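Local structure of beta-ketoacyl-[acyl-carrier-protein] synthase III (Pseudomonas aeruginosa, 2X3E) at residues Ala155-Gly160 with Asn209-Asp214; Val165-Ala168 with Glu172-Gly175; Ile256-Ala261 with Leu266-Val271. The protein probably catalyses the first condensation of fatty acid synthesis, joining acetyl-CoA to malonyl-ACP with loss of carbon dioxide to give 3-oxobutanoyl-ACP. The protein carries 1 engineered substitution. All blocks are in the same frame, centred on the assembly; numbering follows the deposited sequence.

In the fold
Following the chain from the N terminus, contact 1 opens first, at the end of helix 151-156. Strand 160-169 comes next. Contact 2 opens on this strand and closes a short turn at Glu172-Gly175, before strand 177-184. It therefore lies within the longer loop that contact 1 closes at strand 212-213. Contact 3 follows in series, joining helix 254-264 to the segment just after it. Contact 1 ties the end of helix 151-156 and the loop after it to strand 212-213 and the residue before it. Contact 2 lies across the chain's centre from it, with centres 33 Å apart. Contacts 1 and 3 come within about 7 Å at their nearest atoms, without touching.

Contact 1: residues Ala155-Gly160 with Asn209-Asp214; sequences ALFGDG and NYFRMD
Phe211 meets Phe157, and Met213 meets both Phe157 and Leu156. The contact is made by side chains, with the backbones well apart: the CA atoms of Phe157 and Phe211 are 10.5 Å from each other.

Phe211 is the first residue of 209-214 to touch the other segment. Its CG lies anti to the backbone N (chi1 175°), which puts the ring beside that of Phe157. The closest atoms are CE1 of Phe211 and CE2 of Phe157, 3.5 Å apart. CE1 of Phe211 also lies 3.7 Å from CZ of Phe157. The ring planes are steeply inclined, at 77°, and the centroids are 5.1 Å apart. Phe142 touches both rings and meets that of Phe211 edge-to-face.

Met213 lies on strand 212-213. With chi1 at 65° and chi2 extended, the chain carries SD to the edge of the Phe157 ring, 3.9 Å from CE2 of Phe157 and near the ring plane. This is a Met-aromatic contact. The same sulfur lies 4.4 Å from CD2 of Leu156, a looser apolar approach. The CG of Leu156 lies over one face of the Phe157 ring, near its rim.

Phe157 is thus the shared partner, with its CE2 touching both Phe211 and Met213. Its side chain also packs on Asn280, a predicted active-site residue, and lies about 6 Å, nearest atoms, from that of His250, another predicted one. The backbones of Leu156 and Gly158 are hydrogen-bonded to Asn280. Across the two segments the forces are dispersion and a sulfur-edge contact, consistent with an apolar wall beside the predicted catalytic residues.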
# COMPACT_ATOMS: atom_id res chain seq x y z
N ALA A 155 5.73 18.66 -19.23
CA ALA A 155 5.26 18.29 -20.57
C ALA A 155 4.67 16.87 -20.62
O ALA A 155 3.81 16.58 -21.45
CB ALA A 155 6.40 18.42 -21.58
N LEU A 156 5.12 15.99 -19.72
CA LEU A 156 4.78 14.57 -19.78
C LEU A 156 3.60 14.19 -18.87
O LEU A 156 2.70 13.47 -19.28
CB LEU A 156 6.01 13.73 -19.40
CG LEU A 156 5.88 12.20 -19.37
CD1 LEU A 156 5.45 11.68 -20.73
CD2 LEU A 156 7.21 11.58 -18.95
N PHE A 157 3.63 14.68 -17.63
CA PHE A 157 2.75 14.16 -16.59
C PHE A 157 1.40 14.87 -16.47
O PHE A 157 1.31 16.09 -16.55
CB PHE A 157 3.46 14.14 -15.22
CG PHE A 157 4.50 13.08 -15.11
CD1 PHE A 157 4.14 11.76 -14.89
CD2 PHE A 157 5.85 13.39 -15.25
CE1 PHE A 157 5.10 10.76 -14.81
CE2 PHE A 157 6.81 12.40 -15.17
CZ PHE A 157 6.44 11.08 -14.94
N GLY A 158 0.36 14.07 -16.28
CA GLY A 158 -0.99 14.57 -16.02
C GLY A 158 -1.61 13.84 -14.85
O GLY A 158 -1.00 12.93 -14.28
N ASP A 159 -2.83 14.24 -14.49
CA ASP A 159 -3.55 13.72 -13.34
C ASP A 159 -4.81 12.96 -13.76
O ASP A 159 -5.37 13.21 -14.83
CB ASP A 159 -3.98 14.86 -12.41
CG ASP A 159 -2.81 15.70 -11.91
OD1 ASP A 159 -1.67 15.19 -11.89
OD2 ASP A 159 -3.04 16.86 -11.53
N GLY A 160 -5.27 12.06 -12.91
CA GLY A 160 -6.49 11.33 -13.19
C GLY A 160 -6.68 10.12 -12.32
O GLY A 160 -5.81 9.78 -11.51
N ASN A 209 9.87 19.22 -2.28
CA ASN A 209 10.18 17.84 -2.65
C ASN A 209 9.53 17.48 -3.99
O ASN A 209 8.38 17.02 -4.05
CB ASN A 209 9.77 16.86 -1.53
CG ASN A 209 8.29 16.90 -1.19
OD1 ASN A 209 7.71 17.98 -1.02
ND2 ASN A 209 7.67 15.73 -1.07
N TYR A 210 10.27 17.73 -5.07
CA TYR A 210 9.74 17.58 -6.42
C TYR A 210 10.13 16.25 -7.04
O TYR A 210 11.20 15.69 -6.75
CB TYR A 210 10.25 18.70 -7.34
CG TYR A 210 9.86 20.11 -6.93
CD1 TYR A 210 10.80 21.14 -6.93
CD2 TYR A 210 8.55 20.41 -6.57
CE1 TYR A 210 10.45 22.44 -6.57
CE2 TYR A 210 8.19 21.71 -6.20
CZ TYR A 210 9.15 22.72 -6.20
OH TYR A 210 8.80 24.00 -5.85
N PHE A 211 9.27 15.75 -7.93
CA PHE A 211 9.57 14.54 -8.68
C PHE A 211 10.74 14.79 -9.62
O PHE A 211 10.80 15.83 -10.29
CB PHE A 211 8.35 14.10 -9.49
CG PHE A 211 8.63 12.92 -10.39
CD1 PHE A 211 8.81 13.09 -11.76
CD2 PHE A 211 8.73 11.63 -9.87
CE1 PHE A 211 9.07 12.01 -12.58
CE2 PHE A 211 8.98 10.55 -10.68
CZ PHE A 211 9.16 10.74 -12.04
N ARG A 212 11.68 13.85 -9.66
CA ARG A 212 12.77 13.88 -10.62
C ARG A 212 12.91 12.53 -11.31
O ARG A 212 12.61 11.48 -10.72
CB ARG A 212 14.09 14.29 -9.97
CG ARG A 212 14.64 13.34 -8.91
CD ARG A 212 16.12 13.63 -8.66
NE ARG A 212 16.60 13.07 -7.40
CZ ARG A 212 16.92 11.79 -7.20
NH1 ARG A 212 16.81 10.89 -8.17
NH2 ARG A 212 17.36 11.40 -6.00
N MET A 213 13.34 12.56 -12.57
CA MET A 213 13.61 11.34 -13.31
C MET A 213 14.80 11.50 -14.24
O MET A 213 15.01 12.56 -14.82
CB MET A 213 12.38 10.91 -14.11
CG MET A 213 11.96 11.87 -15.22
SD MET A 213 10.45 11.34 -16.04
CE MET A 213 10.85 9.64 -16.47
N ASP A 214 15.56 10.41 -14.36
CA ASP A 214 16.63 10.29 -15.34
C ASP A 214 16.00 9.78 -16.64
O ASP A 214 15.93 8.58 -16.87
CB ASP A 214 17.69 9.31 -14.81
CG ASP A 214 18.95 9.28 -15.65
OD1 ASP A 214 18.87 9.47 -16.88
OD2 ASP A 214 20.03 9.05 -15.07

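Contact 2: residues Val165-Ala168 with Glu172-Gly175; sequences VLRA and EEEG
Arg167 lies on an extended strand and Glu173 in the irregular loop that follows; the backbones stay apart, and only these two side chains meet within 4.5 Å. The Arg167 chain is extended from CG to NE, which carries the guanidinium out to the carboxylate. Glu173 is also extended beyond CG, and the two chains cross at about a right angle.

The guanidinium grips the carboxylate end-on with two nitrogens. NH2 of Arg167 gives a short, nearly straight bond of 2.6 Å to OE2 of Glu173. NH1 of Arg167 reaches OE1 of Glu173 at 3.1 Å, also nearly straight, and makes a weak bond to OE2. Both oxygens are met on their syn sides and lie close to the guanidinium plane, though the nitrogens stand out of the carboxylate plane. The two flat groups are not coplanar, since their planes are 30° apart.

This is a bidentate salt bridge between the end of strand 160-169 and the loop after it. That loop leads from one central sheet of the thiolase-like fold to the other, at strand 177-184. The site is at the surface, away from the predicted active-site residues.

NH1 of Arg167 also donates to the carbonyl O of Ala168, at 3.1 Å. This added bond should limit rotation of the guanidinium. OE1 of Glu173 in turn accepts from the backbone N of Asp170, within the turn itself.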
# COMPACT_ATOMS: atom_id res chain seq x y z
N VAL A 165 -14.05 -2.71 -10.97
CA VAL A 165 -14.69 -3.58 -9.99
C VAL A 165 -14.30 -5.02 -10.32
O VAL A 165 -14.36 -5.43 -11.49
CB VAL A 165 -16.23 -3.44 -10.04
CG1 VAL A 165 -16.90 -4.48 -9.13
CG2 VAL A 165 -16.64 -2.02 -9.64
N LEU A 166 -13.87 -5.75 -9.30
CA LEU A 166 -13.57 -7.18 -9.41
C LEU A 166 -14.57 -7.95 -8.56
O LEU A 166 -14.98 -7.48 -7.50
CB LEU A 166 -12.16 -7.48 -8.91
CG LEU A 166 -10.98 -6.85 -9.65
CD1 LEU A 166 -9.71 -6.99 -8.82
CD2 LEU A 166 -10.80 -7.49 -11.01
N ARG A 167 -14.97 -9.13 -9.02
CA ARG A 167 -15.84 -10.02 -8.24
C ARG A 167 -15.29 -11.43 -8.24
O ARG A 167 -14.55 -11.82 -9.14
CB ARG A 167 -17.26 -10.03 -8.81
CG ARG A 167 -17.38 -10.63 -10.22
CD ARG A 167 -18.84 -10.89 -10.58
NE ARG A 167 -19.02 -11.29 -11.97
CZ ARG A 167 -18.73 -12.49 -12.48
NH1 ARG A 167 -18.21 -13.46 -11.72
NH2 ARG A 167 -18.95 -12.72 -13.77
N ALA A 168 -15.68 -12.21 -7.24
CA ALA A 168 -15.41 -13.64 -7.25
C ALA A 168 -16.09 -14.28 -8.46
O ALA A 168 -17.22 -13.93 -8.81
CB ALA A 168 -15.91 -14.29 -5.95
N GLU A 172 -12.69 -19.69 -15.95
CA GLU A 172 -13.11 -19.76 -17.36
C GLU A 172 -13.98 -18.58 -17.83
O GLU A 172 -14.27 -18.46 -19.03
CB GLU A 172 -13.81 -21.09 -17.64
CG GLU A 172 -15.24 -21.21 -17.09
CD GLU A 172 -15.75 -22.65 -17.08
OE1 GLU A 172 -15.14 -23.52 -17.75
OE2 GLU A 172 -16.76 -22.90 -16.39
N GLU A 173 -14.38 -17.70 -16.91
CA GLU A 173 -15.17 -16.52 -17.27
C GLU A 173 -14.31 -15.46 -17.94
O GLU A 173 -13.19 -15.21 -17.51
CB GLU A 173 -15.81 -15.88 -16.03
CG GLU A 173 -16.89 -16.71 -15.39
CD GLU A 173 -17.58 -15.94 -14.30
OE1 GLU A 173 -17.18 -16.08 -13.12
OE2 GLU A 173 -18.51 -15.18 -14.62
N GLU A 174 -14.85 -14.82 -18.98
CA GLU A 174 -14.22 -13.62 -19.52
C GLU A 174 -13.99 -12.66 -18.37
O GLU A 174 -14.88 -12.48 -17.53
CB GLU A 174 -15.11 -12.94 -20.55
CG GLU A 174 -15.25 -13.69 -21.86
CD GLU A 174 -16.23 -13.03 -22.81
OE1 GLU A 174 -16.95 -12.09 -22.41
OE2 GLU A 174 -16.28 -13.46 -23.98
N GLY A 175 -12.81 -12.06 -18.32
CA GLY A 175 -12.49 -11.05 -17.31
C GLY A 175 -11.72 -11.57 -16.12
O GLY A 175 -11.23 -10.79 -15.31

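Contact 3: residues Ile256-Ala261 with Leu266-Val271; sequences ILAAVA and LPVERV
Ala261 packs against Val268 and Val271 and is joined to Leu266 through the backbone. The N-H of Leu266 donates to the carbonyl O of Ala261 in an almost straight bond of 2.9 Å. The donor is tilted 34° from the carbonyl plane.

Two valines carry most of the apolar packing, and both have the same conformation. In Val271 CG1 is anti to the backbone N (chi1 180°), while CG2 lies beside it. The branches divide the work. CG2 of Val271 meets CB of Ala261 at 3.9 Å, and CG1 of Val271 meets CB of Leu257 at 4.1 Å. Val268 repeats this torsion (chi1 168°), but its CG2 serves two alanines. It sits 3.9 Å from CB of Ala261 and 4.0 Å from CB of Ala258. The methyl of Ala261 therefore touches both valines. It also packs close to the carbonyl O of Leu266, at 3.3 Å from CB.

Leu257 also packs on Pro249 of strand 246-249. Val271 touches the same proline, while Leu266 touches Leu247 of that strand.

The arrangement is a helix followed by a tight reversal, with a 3-10 turn at 268-270 folded back on helix 254-264. It belongs to the C-terminal half of the thiolase-like fold. Helix 254-264 begins within the predicted ACP-binding region, residues 251-255.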
# COMPACT_ATOMS: atom_id res chain seq x y z
N ILE A 256 7.71 5.09 -26.20
CA ILE A 256 7.82 3.82 -25.47
C ILE A 256 6.74 2.81 -25.88
O ILE A 256 7.01 1.61 -25.99
CB ILE A 256 7.81 4.05 -23.93
CG1 ILE A 256 9.14 4.68 -23.50
CG2 ILE A 256 7.60 2.74 -23.17
CD1 ILE A 256 9.10 5.33 -22.14
N LEU A 257 5.54 3.30 -26.15
CA LEU A 257 4.40 2.43 -26.44
C LEU A 257 4.61 1.64 -27.74
O LEU A 257 4.50 0.42 -27.75
CB LEU A 257 3.10 3.25 -26.50
CG LEU A 257 2.74 3.93 -25.18
CD1 LEU A 257 1.62 4.95 -25.35
CD2 LEU A 257 2.34 2.91 -24.17
N ALA A 258 4.94 2.34 -28.82
CA ALA A 258 5.26 1.68 -30.09
C ALA A 258 6.54 0.83 -30.02
O ALA A 258 6.63 -0.20 -30.68
CB ALA A 258 5.37 2.70 -31.21
N ALA A 259 7.52 1.27 -29.23
CA ALA A 259 8.76 0.52 -29.04
C ALA A 259 8.52 -0.81 -28.33
O ALA A 259 9.22 -1.79 -28.59
CB ALA A 259 9.80 1.35 -28.29
N VAL A 260 7.55 -0.85 -27.42
CA VAL A 260 7.18 -2.11 -26.78
C VAL A 260 6.59 -3.09 -27.81
O VAL A 260 6.98 -4.25 -27.86
CB VAL A 260 6.22 -1.89 -25.59
CG1 VAL A 260 5.65 -3.21 -25.09
CG2 VAL A 260 6.96 -1.17 -24.46
N ALA A 261 5.66 -2.61 -28.65
CA ALA A 261 5.11 -3.41 -29.74
C ALA A 261 6.21 -3.95 -30.67
O ALA A 261 6.22 -5.14 -31.02
CB ALA A 261 4.09 -2.60 -30.55
N LEU A 266 4.58 -7.08 -32.48
CA LEU A 266 3.13 -6.91 -32.38
C LEU A 266 2.74 -5.65 -33.16
O LEU A 266 3.43 -4.64 -33.06
CB LEU A 266 2.73 -6.74 -30.92
CG LEU A 266 1.24 -6.71 -30.60
CD1 LEU A 266 0.67 -8.12 -30.61
CD2 LEU A 266 0.99 -6.04 -29.26
N PRO A 267 1.64 -5.71 -33.92
CA PRO A 267 1.19 -4.49 -34.60
C PRO A 267 0.90 -3.36 -33.63
O PRO A 267 0.19 -3.56 -32.63
CB PRO A 267 -0.09 -4.94 -35.32
CG PRO A 267 0.06 -6.40 -35.49
CD PRO A 267 0.83 -6.88 -34.29
N VAL A 268 1.46 -2.18 -33.91
CA VAL A 268 1.33 -1.03 -33.02
C VAL A 268 -0.13 -0.63 -32.77
O VAL A 268 -0.47 -0.18 -31.67
CB VAL A 268 2.15 0.19 -33.54
CG1 VAL A 268 1.80 1.47 -32.78
CG2 VAL A 268 3.64 -0.09 -33.45
N GLU A 269 -0.98 -0.82 -33.78
CA GLU A 269 -2.41 -0.50 -33.67
C GLU A 269 -3.11 -1.27 -32.54
O GLU A 269 -4.16 -0.83 -32.06
CB GLU A 269 -3.13 -0.77 -35.00
CG GLU A 269 -3.26 -2.25 -35.34
CD GLU A 269 -3.55 -2.51 -36.80
OE1 GLU A 269 -4.00 -1.59 -37.52
OE2 GLU A 269 -3.35 -3.67 -37.23
N ARG A 270 -2.54 -2.40 -32.13
CA ARG A 270 -3.09 -3.18 -31.03
C ARG A 270 -2.74 -2.62 -29.65
O ARG A 270 -3.29 -3.07 -28.64
CB ARG A 270 -2.61 -4.63 -31.11
CG ARG A 270 -3.06 -5.32 -32.37
CD ARG A 270 -2.79 -6.79 -32.32
NE ARG A 270 -2.90 -7.41 -33.63
CZ ARG A 270 -2.71 -8.71 -33.87
NH1 ARG A 270 -2.41 -9.54 -32.88
NH2 ARG A 270 -2.83 -9.17 -35.11
N VAL A 271 -1.82 -1.66 -29.59
CA VAL A 271 -1.51 -0.98 -28.33
C VAL A 271 -2.58 0.08 -28.07
O VAL A 271 -2.79 0.97 -28.90
CB VAL A 271 -0.11 -0.34 -28.36
CG1 VAL A 271 0.18 0.36 -27.03
CG2 VAL A 271 0.95 -1.40 -28.65